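PDB 5WH8: putative carbohydrate-active enzyme from Uncultured organism, which probably hydrolyses O-glycosidic bonds in cellulose-type polysaccharides, this chain being the glycoside hydrolase family 5 domain of a longer, probably secreted, multi-modular cellulase. Local coordinates for residues Leu39-Lys44 against Ala66-Glu71; Met132-Lys137 against Arg172-Asp177; Glu253-Met258 against Gly300-Arg305. All blocks are in the same frame, centred on the assembly; numbering follows the deposited sequence.

The chain folds as an eight-stranded TIM barrel, and the three contacts follow one another along it without nesting or crossing. Contact 1 closes first. It joins the loop after strand 32-36 to the end of the next strand, 62-68, with helix 48-56 in between. Contact 2 then ties the end of helix 122-135 to the turn after helix 157-172, spanning strand 142-145. Contact 3 closes last and packs helix 251-263 against helix 298-307, with strand 268-273 between them. Contact 1 sits at the C-terminal ends of the barrel strands. Contacts 2 and 3 belong to the outer helical layer, on opposite sides of the chain's centre, their centres about 34 Å apart.

Contact 1: Leu39-Lys44 against Ala66-Glu71; sequences LAWFPK and AIYTHE
Leu39 meets Ala66 and Ile67 at the end of strand 62-68. Its CG lies 3.6 Å from Ala66 O, and its CD1 touches Ile67 CG1 at 3.8 Å. Tyr86 of helix 83-100 touches both Leu39 and Ile67. No direct hydrogen bond joins the two segments, but one water links their backbones. It accepts from Leu39 N at 2.8 Å and from Tyr68 N at 3.0 Å, and donates to Ala66 O at 2.6 Å. Further along, Trp41 reaches the second segment with the outer edge of its six-membered ring (CZ2, CH2, CZ3). CH2 lies over one face of the Tyr68 ring, toward the rim, 3.6 Å from Tyr68 CE2. The two rings meet obliquely, their planes 48° apart. Glu71 CB comes to the edge of the indole, in its plane, 3.8 Å from Trp41 CZ2. The polar ends of both side chains have partners elsewhere: Trp41 NE1 bonds to Trp72 O, and Glu71 OE2 to Asn112 ND2. A pentaethylene glycol, probably from crystallisation, lies about 3 Å from the Trp41 side chain. In a TIM barrel the active site is at this end of the strands. The contact combines aromatic and apolar side chains, a carboxylate beside the indole and one bridging water between the backbones, consistent with a wall of the substrate cleft.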
loop_
_atom_site.group_PDB
_atom_site.type_symbol
_atom_site.label_atom_id
_atom_site.label_comp_id
_atom_site.label_asym_id
_atom_site.label_seq_id
_atom_site.Cartn_x
_atom_site.Cartn_y
_atom_site.Cartn_z
ATOM N N LEU A 39 -12.936 -0.503 2.950
ATOM C CA LEU A 39 -13.484 0.825 3.278
ATOM C C LEU A 39 -14.998 0.795 3.543
ATOM O O LEU A 39 -15.478 1.469 4.460
ATOM C CB LEU A 39 -13.159 1.827 2.160
ATOM C CG LEU A 39 -11.656 2.029 1.924
ATOM C CD1 LEU A 39 -11.393 2.769 0.632
ATOM C CD2 LEU A 39 -10.973 2.756 3.108
ATOM N N ALA A 40 -15.742 0.005 2.766
ATOM C CA ALA A 40 -17.188 -0.094 2.946
ATOM C C ALA A 40 -17.561 -0.834 4.235
ATOM O O ALA A 40 -18.706 -0.779 4.714
ATOM C CB ALA A 40 -17.813 -0.796 1.744
ATOM N N TRP A 41 -16.586 -1.521 4.819
ATOM C CA TRP A 41 -16.841 -2.340 5.989
ATOM C C TRP A 41 -16.519 -1.639 7.318
ATOM O O TRP A 41 -17.142 -1.940 8.344
ATOM C CB TRP A 41 -16.036 -3.632 5.886
ATOM C CG TRP A 41 -16.353 -4.447 4.669
ATOM C CD1 TRP A 41 -17.499 -4.394 3.914
ATOM C CD2 TRP A 41 -15.525 -5.442 4.067
ATOM N NE1 TRP A 41 -17.426 -5.301 2.883
ATOM C CE2 TRP A 41 -16.215 -5.943 2.945
ATOM C CE3 TRP A 41 -14.244 -5.938 4.351
ATOM C CZ2 TRP A 41 -15.685 -6.935 2.127
ATOM C CZ3 TRP A 41 -13.714 -6.912 3.526
ATOM C CH2 TRP A 41 -14.440 -7.413 2.436
ATOM N N PHE A 42 -15.536 -0.731 7.308
ATOM C CA PHE A 42 -15.097 -0.016 8.522
ATOM C C PHE A 42 -14.994 1.492 8.305
ATOM O O PHE A 42 -14.017 2.121 8.710
ATOM C CB PHE A 42 -13.743 -0.567 9.002
ATOM C CG PHE A 42 -13.801 -2.016 9.338
ATOM C CD1 PHE A 42 -14.237 -2.426 10.580
ATOM C CD2 PHE A 42 -13.498 -2.977 8.394
ATOM C CE1 PHE A 42 -14.345 -3.759 10.879
ATOM C CE2 PHE A 42 -13.605 -4.299 8.684
ATOM C CZ PHE A 42 -14.041 -4.700 9.925
ATOM N N PRO A 43 -16.029 2.109 7.701
ATOM C CA PRO A 43 -15.877 3.539 7.407
ATOM C C PRO A 43 -15.658 4.437 8.629
ATOM O O PRO A 43 -15.037 5.466 8.465
ATOM C CB PRO A 43 -17.198 3.901 6.715
ATOM C CG PRO A 43 -18.164 2.870 7.189
ATOM C CD PRO A 43 -17.367 1.606 7.339
ATOM N N LYS A 44 -16.128 4.057 9.815
ATOM C CA LYS A 44 -15.899 4.880 10.997
ATOM C C LYS A 44 -14.420 4.941 11.389
ATOM O O LYS A 44 -14.005 5.839 12.138
ATOM C CB LYS A 44 -16.728 4.357 12.177
ATOM C CG LYS A 44 -18.202 4.637 12.037
ATOM C CD LYS A 44 -18.981 4.174 13.271
ATOM C CE LYS A 44 -18.802 5.121 14.451
ATOM N NZ LYS A 44 -19.706 4.752 15.580
ATOM N N ALA A 66 -7.426 0.552 0.762
ATOM C CA ALA A 66 -7.771 -0.727 0.138
ATOM C C ALA A 66 -9.190 -0.657 -0.407
ATOM O O ALA A 66 -10.159 -0.793 0.345
ATOM C CB ALA A 66 -7.647 -1.864 1.143
ATOM N N ILE A 67 -9.285 -0.444 -1.717
ATOM C CA ILE A 67 -10.557 -0.262 -2.406
ATOM C C ILE A 67 -10.977 -1.604 -3.008
ATOM O O ILE A 67 -10.574 -1.948 -4.111
ATOM C CB ILE A 67 -10.421 0.826 -3.480
ATOM C CG1 ILE A 67 -10.011 2.151 -2.832
ATOM C CG2 ILE A 67 -11.726 1.019 -4.253
ATOM C CD1 ILE A 67 -9.110 2.958 -3.692
ATOM N N TYR A 68 -11.713 -2.399 -2.237
ATOM C CA TYR A 68 -12.127 -3.713 -2.721
ATOM C C TYR A 68 -12.924 -3.550 -3.995
ATOM O O TYR A 68 -13.749 -2.640 -4.076
ATOM C CB TYR A 68 -12.985 -4.445 -1.700
ATOM C CG TYR A 68 -12.217 -5.252 -0.678
ATOM C CD1 TYR A 68 -11.509 -4.626 0.335
ATOM C CD2 TYR A 68 -12.246 -6.642 -0.704
ATOM C CE1 TYR A 68 -10.840 -5.362 1.292
ATOM C CE2 TYR A 68 -11.571 -7.381 0.238
ATOM C CZ TYR A 68 -10.879 -6.737 1.237
ATOM O OH TYR A 68 -10.215 -7.488 2.197
ATOM N N THR A 69 -12.690 -4.415 -4.980
ATOM C CA THR A 69 -13.444 -4.336 -6.218
ATOM C C THR A 69 -14.717 -5.162 -6.088
ATOM O O THR A 69 -15.772 -4.791 -6.615
ATOM C CB THR A 69 -12.607 -4.810 -7.424
ATOM O OG1 THR A 69 -12.298 -6.200 -7.289
ATOM C CG2 THR A 69 -11.325 -4.012 -7.552
ATOM N N HIS A 70 -14.620 -6.253 -5.324
ATOM C CA HIS A 70 -15.695 -7.224 -5.149
ATOM C C HIS A 70 -15.975 -7.527 -3.672
ATOM O O HIS A 70 -15.414 -6.882 -2.788
ATOM C CB HIS A 70 -15.341 -8.499 -5.907
ATOM C CG HIS A 70 -15.386 -8.322 -7.390
ATOM N ND1 HIS A 70 -14.454 -7.573 -8.081
ATOM C CD2 HIS A 70 -16.264 -8.776 -8.312
ATOM C CE1 HIS A 70 -14.756 -7.581 -9.367
ATOM N NE2 HIS A 70 -15.847 -8.307 -9.535
ATOM N N GLU A 71 -16.844 -8.513 -3.431
ATOM C CA GLU A 71 -17.474 -8.769 -2.132
ATOM C C GLU A 71 -18.412 -7.628 -1.769
ATOM O O GLU A 71 -18.480 -6.606 -2.483
ATOM C CB GLU A 71 -16.432 -9.001 -1.031
ATOM C CG GLU A 71 -15.453 -10.112 -1.417
ATOM C CD GLU A 71 -14.447 -10.468 -0.331
ATOM O OE1 GLU A 71 -14.862 -10.786 0.810
ATOM O OE2 GLU A 71 -13.230 -10.446 -0.632
HETATM O O HOH W 1 -12.737 -0.996 0.194
#

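Contact 2: Met132-Lys137 against Arg172-Asp177; sequences MSAKHK and RKNDPD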
loop_
_atom_site.group_PDB
_atom_site.type_symbol
_atom_site.label_atom_id
_atom_site.label_comp_id
_atom_site.label_asym_id
_atom_site.label_seq_id
_atom_site.Cartn_x
_atom_site.Cartn_y
_atom_site.Cartn_z
ATOM N N MET A 132 -8.573 8.772 -11.594
ATOM C CA MET A 132 -7.695 9.045 -10.456
ATOM C C MET A 132 -6.389 9.718 -10.865
ATOM O O MET A 132 -5.882 10.601 -10.164
ATOM C CB MET A 132 -7.397 7.755 -9.669
ATOM C CG MET A 132 -8.589 7.288 -8.826
ATOM S SD MET A 132 -8.971 8.462 -7.483
ATOM C CE MET A 132 -10.617 7.979 -7.047
ATOM N N SER A 133 -5.839 9.310 -12.005
ATOM C CA SER A 133 -4.582 9.882 -12.467
ATOM C C SER A 133 -4.771 11.313 -12.963
ATOM O O SER A 133 -3.899 12.145 -12.738
ATOM C CB SER A 133 -3.938 8.995 -13.555
ATOM O OG SER A 133 -4.796 8.758 -14.667
ATOM N N ALA A 134 -5.904 11.608 -13.598
ATOM C CA ALA A 134 -6.211 12.995 -13.975
ATOM C C ALA A 134 -6.444 13.868 -12.726
ATOM O O ALA A 134 -5.931 14.971 -12.622
ATOM C CB ALA A 134 -7.426 13.046 -14.883
ATOM N N LYS A 135 -7.199 13.355 -11.765
ATOM C CA LYS A 135 -7.543 14.123 -10.568
ATOM C C LYS A 135 -6.333 14.393 -9.692
ATOM O O LYS A 135 -6.217 15.473 -9.108
ATOM C CB LYS A 135 -8.617 13.388 -9.766
ATOM C CG LYS A 135 -9.111 14.089 -8.502
ATOM C CD LYS A 135 -9.868 15.380 -8.826
ATOM C CE LYS A 135 -10.661 15.880 -7.620
ATOM N NZ LYS A 135 -9.780 16.185 -6.465
ATOM N N HIS A 136 -5.424 13.422 -9.615
ATOM C CA HIS A 136 -4.319 13.512 -8.654
ATOM C C HIS A 136 -2.957 13.730 -9.300
ATOM O O HIS A 136 -1.933 13.573 -8.645
ATOM C CB HIS A 136 -4.327 12.258 -7.763
ATOM C CG HIS A 136 -5.576 12.160 -6.954
ATOM N ND1 HIS A 136 -5.884 13.065 -5.952
ATOM C CD2 HIS A 136 -6.637 11.331 -7.050
ATOM C CE1 HIS A 136 -7.074 12.773 -5.457
ATOM N NE2 HIS A 136 -7.552 11.728 -6.111
ATOM N N LYS A 137 -2.952 14.167 -10.566
ATOM C CA LYS A 137 -1.692 14.480 -11.257
ATOM C C LYS A 137 -0.769 15.374 -10.438
ATOM O O LYS A 137 0.449 15.147 -10.372
ATOM C CB LYS A 137 -1.967 15.175 -12.612
ATOM C CG LYS A 137 -0.691 15.734 -13.277
ATOM C CD LYS A 137 -0.981 16.561 -14.534
ATOM C CE LYS A 137 0.329 17.064 -15.167
ATOM N NZ LYS A 137 0.109 18.044 -16.265
ATOM N N ARG A 172 -0.476 7.072 -17.334
ATOM C CA ARG A 172 0.677 7.886 -17.707
ATOM C C ARG A 172 0.318 8.987 -18.708
ATOM O O ARG A 172 1.023 9.989 -18.782
ATOM C CB ARG A 172 1.789 6.983 -18.258
ATOM C CG ARG A 172 2.458 6.108 -17.182
ATOM C CD ARG A 172 3.394 6.954 -16.323
ATOM N NE ARG A 172 3.787 6.406 -15.016
ATOM C CZ ARG A 172 4.840 5.630 -14.798
ATOM N NH1 ARG A 172 5.604 5.208 -15.807
ATOM N NH2 ARG A 172 5.094 5.225 -13.563
ATOM N N LYS A 173 -0.786 8.845 -19.431
ATOM C CA LYS A 173 -1.205 9.945 -20.313
ATOM C C LYS A 173 -1.643 11.165 -19.487
ATOM O O LYS A 173 -1.570 12.297 -19.964
ATOM C CB LYS A 173 -2.325 9.508 -21.255
ATOM C CG LYS A 173 -3.691 9.399 -20.655
ATOM C CD LYS A 173 -4.742 9.232 -21.731
ATOM C CE LYS A 173 -6.085 8.866 -21.146
ATOM N NZ LYS A 173 -6.739 10.017 -20.488
ATOM N N ASN A 174 -2.096 10.930 -18.254
ATOM C CA ASN A 174 -2.519 11.999 -17.336
ATOM C C ASN A 174 -1.452 12.430 -16.320
ATOM O O ASN A 174 -1.375 13.612 -15.942
ATOM C CB ASN A 174 -3.749 11.563 -16.547
ATOM C CG ASN A 174 -4.954 11.304 -17.421
ATOM O OD1 ASN A 174 -5.232 12.059 -18.360
ATOM N ND2 ASN A 174 -5.690 10.245 -17.108
ATOM N N ASP A 175 -0.667 11.456 -15.855
ATOM C CA ASP A 175 0.232 11.627 -14.714
ATOM C C ASP A 175 1.552 10.904 -15.013
ATOM O O ASP A 175 1.741 9.726 -14.677
ATOM C CB ASP A 175 -0.451 11.079 -13.453
ATOM C CG ASP A 175 0.281 11.440 -12.178
ATOM O OD1 ASP A 175 1.407 11.977 -12.272
ATOM O OD2 ASP A 175 -0.276 11.183 -11.082
ATOM N N PRO A 176 2.469 11.594 -15.698
ATOM C CA PRO A 176 3.656 10.932 -16.252
ATOM C C PRO A 176 4.692 10.385 -15.256
ATOM O O PRO A 176 5.437 9.482 -15.636
ATOM C CB PRO A 176 4.302 12.044 -17.102
ATOM C CG PRO A 176 3.212 12.971 -17.422
ATOM C CD PRO A 176 2.253 12.937 -16.273
ATOM N N ASP A 177 4.764 10.923 -14.041
ATOM C CA ASP A 177 5.908 10.639 -13.150
ATOM C C ASP A 177 5.591 9.882 -11.836
ATOM O O ASP A 177 6.493 9.475 -11.107
ATOM C CB ASP A 177 6.601 11.961 -12.835
ATOM C CG ASP A 177 7.246 12.573 -14.073
ATOM O OD1 ASP A 177 8.224 11.981 -14.564
ATOM O OD2 ASP A 177 6.765 13.612 -14.564
#
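Asn174 and Asp175 lie against the end of helix 122-135, and the extended Lys137 chain passes alongside Asn174 O. Asn174 gives the one hydrogen bond across the contact. Its ND2 donates to Ser133 OG at 3.0 Å. The bond is nearly straight (171°), and the acceptor lies in the amide plane. ND2 also bonds to Asp130 OD1, and Ser133 OG to Trp129 O, both about one turn back on the helix. The Asn174 amide is therefore fixed against the helix flank, with Ala134 CB 3.9 Å from Asn174 CG. Asp175 CB rests 3.7 Å from Ser133 O. Its CG is anti to the backbone N (chi1 -169°), and OD2 comes 3.6 Å from Lys137 CA. That carboxylate finds its charge partner in Lys178 NZ, which also bonds to Lys137 O. Lys137 CD is 3.3 Å from Asn174 O; this is a contact of its methylenes, not of its ammonium group. The contact joins the C-terminal ends of two successive barrel helices, 122-135 and 157-172. Strand 142-145 runs between them in the chain, and its Tyr144 OH bonds to Asp175 OD2.

Contact 3: Glu253-Met258 against Gly300-Arg305; sequences ECNTWM and GQYIKR. With EDO (1,2-ethanediol), chain E.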
loop_
_atom_site.group_PDB
_atom_site.type_symbol
_atom_site.label_atom_id
_atom_site.label_comp_id
_atom_site.label_asym_id
_atom_site.label_seq_id
_atom_site.Cartn_x
_atom_site.Cartn_y
_atom_site.Cartn_z
ATOM N N GLU A 253 9.039 -14.446 13.785
ATOM C CA GLU A 253 9.206 -14.531 12.337
ATOM C C GLU A 253 9.010 -13.134 11.723
ATOM O O GLU A 253 9.716 -12.754 10.774
ATOM C CB GLU A 253 8.247 -15.560 11.704
ATOM C CG GLU A 253 8.406 -15.731 10.176
ATOM C CD GLU A 253 9.741 -16.354 9.770
ATOM O OE1 GLU A 253 10.322 -17.132 10.573
ATOM O OE2 GLU A 253 10.197 -16.078 8.637
ATOM N N CYS A 254 8.084 -12.343 12.260
ATOM C CA CYS A 254 7.930 -10.982 11.746
ATOM C C CYS A 254 9.201 -10.162 12.006
ATOM O O CYS A 254 9.581 -9.350 11.175
ATOM C CB CYS A 254 6.704 -10.290 12.342
ATOM S SG CYS A 254 6.131 -8.884 11.346
ATOM N N ASN A 255 9.857 -10.379 13.145
ATOM C CA ASN A 255 11.129 -9.674 13.403
ATOM C C ASN A 255 12.181 -10.029 12.343
ATOM O O ASN A 255 12.915 -9.164 11.870
ATOM C CB ASN A 255 11.655 -9.993 14.806
ATOM C CG ASN A 255 10.930 -9.220 15.910
ATOM O OD1 ASN A 255 10.283 -8.207 15.663
ATOM N ND2 ASN A 255 11.081 -9.683 17.152
ATOM N N THR A 256 12.239 -11.296 11.956
ATOM C CA THR A 256 13.131 -11.722 10.875
ATOM C C THR A 256 12.824 -10.987 9.576
ATOM O O THR A 256 13.737 -10.454 8.940
ATOM C CB THR A 256 13.045 -13.246 10.653
ATOM O OG1 THR A 256 13.452 -13.912 11.858
ATOM C CG2 THR A 256 13.918 -13.715 9.503
ATOM N N TRP A 257 11.545 -10.932 9.202
ATOM C CA TRP A 257 11.123 -10.174 8.044
ATOM C C TRP A 257 11.478 -8.691 8.173
ATOM O O TRP A 257 11.878 -8.078 7.186
ATOM C CB TRP A 257 9.622 -10.314 7.826
ATOM C CG TRP A 257 9.192 -11.525 7.040
ATOM C CD1 TRP A 257 8.628 -12.678 7.529
ATOM C CD2 TRP A 257 9.222 -11.681 5.610
ATOM N NE1 TRP A 257 8.316 -13.524 6.502
ATOM C CE2 TRP A 257 8.677 -12.950 5.316
ATOM C CE3 TRP A 257 9.650 -10.877 4.556
ATOM C CZ2 TRP A 257 8.562 -13.428 4.010
ATOM C CZ3 TRP A 257 9.538 -11.355 3.266
ATOM C CH2 TRP A 257 8.991 -12.615 3.003
ATOM N N MET A 258 11.287 -8.093 9.359
ATOM C CA MET A 258 11.601 -6.670 9.548
ATOM C C MET A 258 13.079 -6.395 9.370
ATOM O O MET A 258 13.435 -5.438 8.710
ATOM C CB MET A 258 11.153 -6.196 10.925
ATOM C CG MET A 258 9.668 -6.134 11.076
ATOM S SD MET A 258 9.039 -4.530 10.563
ATOM C CE MET A 258 7.249 -4.824 10.691
ATOM N N GLY A 300 -1.360 -4.616 17.100
ATOM C CA GLY A 300 -1.209 -3.175 16.964
ATOM C C GLY A 300 -0.111 -2.587 17.863
ATOM O O GLY A 300 0.609 -1.645 17.496
ATOM N N GLN A 301 0.025 -3.144 19.062
ATOM C CA GLN A 301 1.064 -2.699 19.989
ATOM C C GLN A 301 2.453 -2.965 19.396
ATOM O O GLN A 301 3.331 -2.110 19.433
ATOM C CB GLN A 301 0.874 -3.390 21.349
ATOM C CG GLN A 301 1.925 -3.063 22.378
ATOM C CD GLN A 301 1.597 -3.697 23.724
ATOM O OE1 GLN A 301 1.303 -3.002 24.709
ATOM N NE2 GLN A 301 1.621 -5.025 23.765
ATOM N N TYR A 302 2.618 -4.152 18.822
ATOM C CA TYR A 302 3.877 -4.563 18.217
ATOM C C TYR A 302 4.214 -3.677 17.019
ATOM O O TYR A 302 5.334 -3.170 16.913
ATOM C CB TYR A 302 3.795 -6.040 17.801
ATOM C CG TYR A 302 4.911 -6.526 16.885
ATOM C CD1 TYR A 302 6.080 -7.051 17.400
ATOM C CD2 TYR A 302 4.763 -6.487 15.515
ATOM C CE1 TYR A 302 7.083 -7.518 16.563
ATOM C CE2 TYR A 302 5.764 -6.940 14.663
ATOM C CZ TYR A 302 6.920 -7.441 15.194
ATOM O OH TYR A 302 7.889 -7.872 14.311
ATOM N N ILE A 303 3.235 -3.436 16.146
ATOM C CA ILE A 303 3.458 -2.590 14.976
ATOM C C ILE A 303 3.698 -1.124 15.350
ATOM O O ILE A 303 4.604 -0.489 14.818
ATOM C CB ILE A 303 2.250 -2.727 13.979
ATOM C CG1 ILE A 303 2.133 -4.173 13.485
ATOM C CG2 ILE A 303 2.362 -1.707 12.828
ATOM C CD1 ILE A 303 3.302 -4.652 12.597
ATOM N N LYS A 304 2.921 -0.581 16.280
ATOM C CA LYS A 304 3.138 0.779 16.742
ATOM C C LYS A 304 4.537 0.956 17.332
ATOM O O LYS A 304 5.180 1.991 17.131
ATOM C CB LYS A 304 2.061 1.150 17.783
ATOM C CG LYS A 304 2.019 2.603 18.123
ATOM C CD LYS A 304 0.786 2.952 18.975
ATOM C CE LYS A 304 1.030 4.282 19.597
ATOM N NZ LYS A 304 -0.104 4.695 20.439
ATOM N N ARG A 305 5.028 -0.067 18.027
ATOM C CA ARG A 305 6.394 -0.031 18.536
ATOM C C ARG A 305 7.436 -0.024 17.397
ATOM O O ARG A 305 8.418 0.731 17.468
ATOM C CB ARG A 305 6.623 -1.211 19.481
ATOM C CG ARG A 305 7.918 -1.152 20.243
ATOM C CD ARG A 305 7.825 -1.957 21.530
ATOM N NE ARG A 305 9.096 -1.914 22.235
ATOM C CZ ARG A 305 9.322 -2.471 23.418
ATOM N NH1 ARG A 305 8.354 -3.129 24.049
ATOM N NH2 ARG A 305 10.525 -2.364 23.968
HETATM C C1 EDO E . -3.052 -5.746 24.029
HETATM O O1 EDO E . -3.325 -5.948 25.420
HETATM C C2 EDO E . -2.672 -4.289 23.810
HETATM O O2 EDO E . -1.552 -3.973 24.631
#
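Tyr302 reaches across to Cys254 and Asn255, and nearly all the close packing gathers round its hydroxyl. OH donates to Asn255 OD1 at 2.8 Å. The donor stands 45° out of the carbonyl plane, while OD1 itself lies at the edge of the phenol ring, in its plane. Lys306 NZ is a second donor to OD1. Beside Asn255 on helix 251-263, Cys254 CB comes to 3.3 Å from Tyr302 OH. Cys254 SG makes an oblique sulfur-aromatic contact, 5.1 Å from the ring centroid of Tyr302. The ring is placed by a CG anti to the backbone N (chi1 167°), and Phe251 stacks on it. These are neighbouring outer helices of the TIM barrel, following strands 233-239 and 268-273. The axes of 253-258 and 300-305 approach to 12.7 Å, with their directions 23° apart. At that spacing a long side chain bridges the gap. Away from the hydroxyl the fit is looser. Met258 CE comes only within 4.4 Å of Ile303 CD1, and both side chains also touch Phe238 of strand 233-239. Gln301, an exposed residue of the second helix, makes no contact with the first. Its OE1 takes a weak hydrogen bond from O2 of a 1,2-ethanediol, probably from the crystallisation liquor.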